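Local structure of laccase (Botrytis aclada, 3SQR) at residues 47-52 with 102-107; 255-260 with 281-286. The protein probably oxidises phenolic substrates such as hydroquinones at its copper centres and reduces dioxygen to water, as a laccase of the multicopper oxidase family. All blocks are in the same frame, centred on the assembly; numbering follows the deposited sequence.

Contact 1: 47-52 with 102-107; sequences SCWGEY and ADWGDN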
loop_
_atom_site.group_PDB
_atom_site.type_symbol
_atom_site.label_atom_id
_atom_site.label_comp_id
_atom_site.label_asym_id
_atom_site.label_seq_id
_atom_site.Cartn_x
_atom_site.Cartn_y
_atom_site.Cartn_z
ATOM N N SER A 47 -25.233 -3.339 -0.687
ATOM C CA SER A 47 -24.935 -4.262 0.436
ATOM C C SER A 47 -25.011 -5.734 -0.006
ATOM O O SER A 47 -24.461 -6.629 0.649
ATOM C CB SER A 47 -25.922 -4.033 1.590
ATOM O OG SER A 47 -27.206 -4.425 1.118
ATOM N N CYS A 48 -25.680 -5.981 -1.133
ATOM C CA CYS A 48 -25.980 -7.307 -1.578
ATOM C C CYS A 48 -24.860 -7.878 -2.417
ATOM O O CYS A 48 -24.239 -7.160 -3.209
ATOM C CB CYS A 48 -27.210 -7.303 -2.458
ATOM S SG CYS A 48 -28.761 -6.868 -1.613
ATOM N N TRP A 49 -24.658 -9.175 -2.278
ATOM C CA TRP A 49 -23.763 -9.897 -3.172
ATOM C C TRP A 49 -24.294 -11.310 -3.422
ATOM O O TRP A 49 -23.581 -12.285 -3.288
ATOM C CB TRP A 49 -22.347 -9.937 -2.613
ATOM C CG TRP A 49 -21.332 -10.201 -3.673
ATOM C CD1 TRP A 49 -20.600 -11.358 -3.865
ATOM C CD2 TRP A 49 -20.938 -9.301 -4.709
ATOM N NE1 TRP A 49 -19.810 -11.227 -4.984
ATOM C CE2 TRP A 49 -19.956 -9.959 -5.491
ATOM C CE3 TRP A 49 -21.290 -7.987 -5.041
ATOM C CZ2 TRP A 49 -19.362 -9.348 -6.613
ATOM C CZ3 TRP A 49 -20.704 -7.394 -6.126
ATOM C CH2 TRP A 49 -19.727 -8.065 -6.902
ATOM N N GLY A 50 -25.569 -11.417 -3.792
ATOM C CA GLY A 50 -26.183 -12.702 -4.044
ATOM C C GLY A 50 -26.489 -13.326 -2.704
ATOM O O GLY A 50 -27.114 -12.686 -1.850
ATOM N N GLU A 51 -25.981 -14.541 -2.502
ATOM C CA GLU A 51 -26.127 -15.283 -1.231
ATOM C C GLU A 51 -25.248 -14.655 -0.152
ATOM O O GLU A 51 -25.373 -14.954 1.032
ATOM C CB GLU A 51 -25.675 -16.745 -1.403
ATOM N N TYR A 52 -24.318 -13.798 -0.580
ATOM C CA TYR A 52 -23.394 -13.153 0.343
ATOM C C TYR A 52 -23.730 -11.708 0.424
ATOM O O TYR A 52 -24.572 -11.202 -0.329
ATOM C CB TYR A 52 -21.979 -13.321 -0.157
ATOM C CG TYR A 52 -21.630 -14.742 -0.477
ATOM C CD1 TYR A 52 -21.291 -15.640 0.528
ATOM C CD2 TYR A 52 -21.632 -15.204 -1.791
ATOM C CE1 TYR A 52 -20.962 -16.944 0.232
ATOM C CE2 TYR A 52 -21.285 -16.526 -2.093
ATOM C CZ TYR A 52 -20.961 -17.383 -1.076
ATOM O OH TYR A 52 -20.587 -18.695 -1.390
ATOM N N ALA A 102 -11.160 -8.203 -10.449
ATOM C CA ALA A 102 -11.707 -9.495 -10.229
ATOM C C ALA A 102 -12.912 -9.365 -9.337
ATOM O O ALA A 102 -13.270 -8.276 -8.941
ATOM C CB ALA A 102 -10.614 -10.472 -9.613
ATOM N N ASP A 103 -13.613 -10.473 -9.123
ATOM C CA ASP A 103 -14.706 -10.540 -8.179
ATOM C C ASP A 103 -14.210 -11.292 -6.986
ATOM O O ASP A 103 -13.370 -12.183 -7.082
ATOM C CB ASP A 103 -15.917 -11.340 -8.743
ATOM C CG ASP A 103 -16.590 -10.623 -9.884
ATOM O OD1 ASP A 103 -16.620 -9.397 -9.888
ATOM O OD2 ASP A 103 -17.018 -11.305 -10.812
ATOM N N TRP A 104 -14.810 -10.956 -5.860
ATOM C CA TRP A 104 -14.634 -11.645 -4.621
ATOM C C TRP A 104 -14.764 -13.142 -4.878
ATOM O O TRP A 104 -15.780 -13.614 -5.405
ATOM C CB TRP A 104 -15.732 -11.136 -3.703
ATOM C CG TRP A 104 -15.714 -11.633 -2.366
ATOM C CD1 TRP A 104 -14.672 -12.211 -1.706
ATOM C CD2 TRP A 104 -16.785 -11.553 -1.450
ATOM N NE1 TRP A 104 -15.055 -12.569 -0.405
ATOM C CE2 TRP A 104 -16.361 -12.168 -0.240
ATOM C CE3 TRP A 104 -18.110 -11.076 -1.550
ATOM C CZ2 TRP A 104 -17.204 -12.320 0.854
ATOM C CZ3 TRP A 104 -18.951 -11.213 -0.439
ATOM C CH2 TRP A 104 -18.488 -11.810 0.748
ATOM N N GLY A 105 -13.737 -13.885 -4.475
ATOM C CA GLY A 105 -13.734 -15.340 -4.619
ATOM C C GLY A 105 -13.005 -15.863 -5.849
ATOM O O GLY A 105 -12.773 -17.077 -5.935
ATOM N N ASP A 106 -12.680 -14.986 -6.817
ATOM C CA ASP A 106 -12.014 -15.404 -8.013
ATOM C C ASP A 106 -10.589 -15.876 -7.698
ATOM O O ASP A 106 -9.994 -15.448 -6.697
ATOM C CB ASP A 106 -11.915 -14.262 -9.017
ATOM C CG ASP A 106 -13.231 -13.960 -9.690
ATOM O OD1 ASP A 106 -14.244 -14.716 -9.565
ATOM O OD2 ASP A 106 -13.231 -12.933 -10.403
ATOM N N ASN A 107 -10.080 -16.746 -8.558
ATOM C CA ASN A 107 -8.678 -17.203 -8.492
ATOM C C ASN A 107 -7.965 -16.441 -9.542
ATOM O O ASN A 107 -8.436 -16.429 -10.665
ATOM C CB ASN A 107 -8.624 -18.710 -8.707
ATOM C CG ASN A 107 -9.274 -19.450 -7.557
ATOM O OD1 ASN A 107 -8.919 -19.258 -6.421
ATOM N ND2 ASN A 107 -10.265 -20.294 -7.855
HETATM O O HOH W 1 -18.072 -13.116 -6.294
#
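Trp49 and Trp104 meet through their indole rings; the two side chains come from opposite sides and overlap in passing. The closest pair is Trp49 CD1 and Trp104 CE3, 3.4 Å apart. The pyrrole-side ring of Trp49 lies against the six-membered ring of Trp104, with centroids 5.2 Å apart and planes at 43°. In Trp104, CG stands anti to the backbone N (chi1 -177°), which helps send the benzene end of the indole toward 47-52. Tyr52 adds its CB, which sits 3.7 Å from Trp104 CZ3. Its phenol then leads away, tilted 60° to the Trp104 six-membered ring. Tyr162 and Pro63 also touch Trp104.

Polar contact across the pair runs through one water. Trp49 NE1 donates to it at 2.9 Å, in the indole plane. The second leg, from the water to Trp104 O, is doubtfully short. The ring contact and this bridge use the same two tryptophans.

Hydrogen bonds within each segment shape the two loops. Trp49 and Tyr52 bond each other's backbone both ways around a type II' turn, and Gly50 takes its positive phi. The second turn, type II from Asp103 to Asp106, needs Gly105 in its third place. Asp103 N bonds Asp106 OD2 at 2.8 Å, approaching from above the carboxylate plane. Arg68 makes salt bridges to that same OD2 and to Asp103 OD2, so one guanidinium ties both acids of the turn.

The whole is an aromatic cluster that joins a short beta-hairpin with a two-residue loop, strands 48-49 and 52-53, to the turn after edge strand 100-103 of the first cupredoxin-like domain.

Contact 2: 255-260 with 281-286; sequences LTFVEG and DNHTLT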
loop_
_atom_site.group_PDB
_atom_site.type_symbol
_atom_site.label_atom_id
_atom_site.label_comp_id
_atom_site.label_asym_id
_atom_site.label_seq_id
_atom_site.Cartn_x
_atom_site.Cartn_y
_atom_site.Cartn_z
ATOM N N LEU A 255 -11.896 14.652 -13.638
ATOM C CA LEU A 255 -12.946 13.749 -13.255
ATOM C C LEU A 255 -14.267 14.494 -13.568
ATOM O O LEU A 255 -14.394 15.627 -13.151
ATOM C CB LEU A 255 -12.881 13.489 -11.741
ATOM C CG LEU A 255 -13.976 12.592 -11.180
ATOM C CD1 LEU A 255 -14.204 11.250 -11.953
ATOM C CD2 LEU A 255 -13.827 12.395 -9.666
ATOM N N THR A 256 -15.119 13.864 -14.339
ATOM C CA THR A 256 -16.426 14.442 -14.722
ATOM C C THR A 256 -17.558 13.879 -13.953
ATOM O O THR A 256 -17.715 12.649 -13.869
ATOM C CB THR A 256 -16.645 14.222 -16.190
ATOM O OG1 THR A 256 -15.618 14.922 -16.854
ATOM C CG2 THR A 256 -18.037 14.777 -16.617
ATOM N N PHE A 257 -18.391 14.753 -13.385
ATOM C CA PHE A 257 -19.545 14.331 -12.674
ATOM C C PHE A 257 -20.804 14.767 -13.471
ATOM O O PHE A 257 -20.829 15.849 -14.098
ATOM C CB PHE A 257 -19.680 14.964 -11.296
ATOM C CG PHE A 257 -18.903 14.324 -10.198
ATOM C CD1 PHE A 257 -18.176 13.132 -10.380
ATOM C CD2 PHE A 257 -18.860 14.931 -8.968
ATOM C CE1 PHE A 257 -17.471 12.603 -9.306
ATOM C CE2 PHE A 257 -18.140 14.386 -7.890
ATOM C CZ PHE A 257 -17.464 13.220 -8.089
ATOM N N VAL A 258 -21.777 13.880 -13.447
ATOM C CA VAL A 258 -23.153 14.123 -13.866
ATOM C C VAL A 258 -24.015 14.427 -12.636
ATOM O O VAL A 258 -24.090 13.719 -11.641
ATOM C CB VAL A 258 -23.740 12.909 -14.627
ATOM C CG1 VAL A 258 -25.303 13.175 -14.893
ATOM C CG2 VAL A 258 -22.995 12.647 -15.915
ATOM N N GLU A 259 -24.696 15.557 -12.701
ATOM C CA GLU A 259 -25.385 16.053 -11.575
ATOM C C GLU A 259 -26.400 15.004 -11.049
ATOM O O GLU A 259 -27.068 14.355 -11.834
ATOM C CB GLU A 259 -26.070 17.381 -12.033
ATOM C CG GLU A 259 -26.880 17.946 -10.992
ATOM C CD GLU A 259 -26.158 18.773 -9.967
ATOM O OE1 GLU A 259 -25.229 19.550 -10.274
ATOM O OE2 GLU A 259 -26.580 18.699 -8.819
ATOM N N GLY A 260 -26.462 14.838 -9.737
ATOM C CA GLY A 260 -27.353 13.880 -9.061
ATOM C C GLY A 260 -26.834 12.439 -9.004
ATOM O O GLY A 260 -27.447 11.606 -8.367
ATOM N N ASP A 281 -13.376 20.242 -3.387
ATOM C CA ASP A 281 -14.033 21.462 -2.936
ATOM C C ASP A 281 -15.536 21.364 -3.106
ATOM O O ASP A 281 -16.055 20.929 -4.134
ATOM C CB ASP A 281 -13.553 22.663 -3.739
ATOM C CG ASP A 281 -12.126 23.006 -3.502
ATOM O OD1 ASP A 281 -11.427 22.377 -2.654
ATOM O OD2 ASP A 281 -11.674 23.944 -4.196
ATOM N N ASN A 282 -16.223 21.800 -2.058
ATOM C CA ASN A 282 -17.665 21.890 -2.001
ATOM C C ASN A 282 -18.372 20.550 -2.131
ATOM O O ASN A 282 -19.557 20.505 -2.370
ATOM C CB ASN A 282 -18.176 22.877 -3.039
ATOM C CG ASN A 282 -19.541 23.415 -2.693
ATOM O OD1 ASN A 282 -20.414 23.406 -3.542
ATOM N ND2 ASN A 282 -19.736 23.863 -1.426
ATOM N N HIS A 283 -17.628 19.450 -1.911
ATOM C CA HIS A 283 -18.229 18.125 -1.902
ATOM C C HIS A 283 -17.868 17.411 -0.598
ATOM O O HIS A 283 -16.891 17.722 0.065
ATOM C CB HIS A 283 -17.786 17.325 -3.147
ATOM C CG HIS A 283 -18.343 17.828 -4.448
ATOM N ND1 HIS A 283 -17.920 18.995 -5.055
ATOM C CD2 HIS A 283 -19.287 17.306 -5.260
ATOM C CE1 HIS A 283 -18.581 19.148 -6.191
ATOM N NE2 HIS A 283 -19.406 18.131 -6.343
ATOM N N THR A 284 -18.778 16.545 -0.207
ATOM C CA THR A 284 -18.664 15.746 0.974
ATOM C C THR A 284 -18.272 14.336 0.520
ATOM O O THR A 284 -18.744 13.781 -0.482
ATOM C CB THR A 284 -19.998 15.689 1.723
ATOM O OG1 THR A 284 -20.320 17.036 2.152
ATOM C CG2 THR A 284 -19.877 14.838 2.949
ATOM N N LEU A 285 -17.354 13.806 1.261
ATOM C CA LEU A 285 -16.959 12.428 1.045
ATOM C C LEU A 285 -17.678 11.551 2.041
ATOM O O LEU A 285 -17.564 11.794 3.232
ATOM C CB LEU A 285 -15.456 12.299 1.236
ATOM C CG LEU A 285 -14.519 13.282 0.529
ATOM C CD1 LEU A 285 -13.062 12.956 0.950
ATOM C CD2 LEU A 285 -14.613 13.272 -0.994
ATOM N N THR A 286 -18.365 10.527 1.577
ATOM C CA THR A 286 -18.887 9.496 2.451
ATOM C C THR A 286 -17.921 8.296 2.395
ATOM O O THR A 286 -17.842 7.608 1.401
ATOM C CB THR A 286 -20.237 9.063 2.064
ATOM O OG1 THR A 286 -21.130 10.182 2.213
ATOM C CG2 THR A 286 -20.724 7.964 2.995
#
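His283 ND1 donates to Asp281 O, two residues earlier, at 2.8 Å and an N-H...O angle of 173°. The oxygen lies in the plane of the imidazole, while the donor is tilted 30° from the carbonyl plane. At the other nitrogen, NE2 is hydrogen-bonded to the hydroxyl of Tyr349. Both ring nitrogens therefore have partners, and the rotation of the ring is fixed.

Phe257 then approaches this held ring. Its edge is directed toward the imidazole face in an offset edge-to-face pair, with centroids 5.8 Å apart and planes at 64°. The nearest atoms are Phe257 CE2 and His283 CD2, at 4.1 Å. Phe257 CD2 lies 4.2 Å from His283 NE2. In both residues CG is anti to the carbonyl carbon. Both side chains point at the other segment, so the rings meet although the nearest CA atoms, of Phe257 and His283, are 11.5 Å apart.

Tyr263 stacks on Phe257, Tyr324 meets His283 edge-to-face, and Leu347 touches both rings. The contact lies in a buried, largely aromatic cluster of the second cupredoxin-like domain.

Donation from ND1 leaves NE2 able to accept from Tyr349 if the imidazole is neutral. A neutral ring would suit these aromatic surroundings, so His283 probably acts here as a hydrogen-bonded aromatic residue.

Contact 1 closes before contact 2 opens along the chain. Their centres lie 27 Å apart, and their nearest atoms are about 13 Å apart, so they do not touch. Contact 1 belongs to the first cupredoxin-like domain. Contact 2 lies within the second and links the loop after strand 254-256 to the loop before strand 285-290, strands of its two sheets. Strands 100-103 and 254-256 hold similar places: each is an edge strand, runs parallel to a later strand of its domain, and precedes a strand of the other sheet. Both contacts lie away from the copper sites; one joins the N-terminal hairpin to its domain and the other joins loops within a domain.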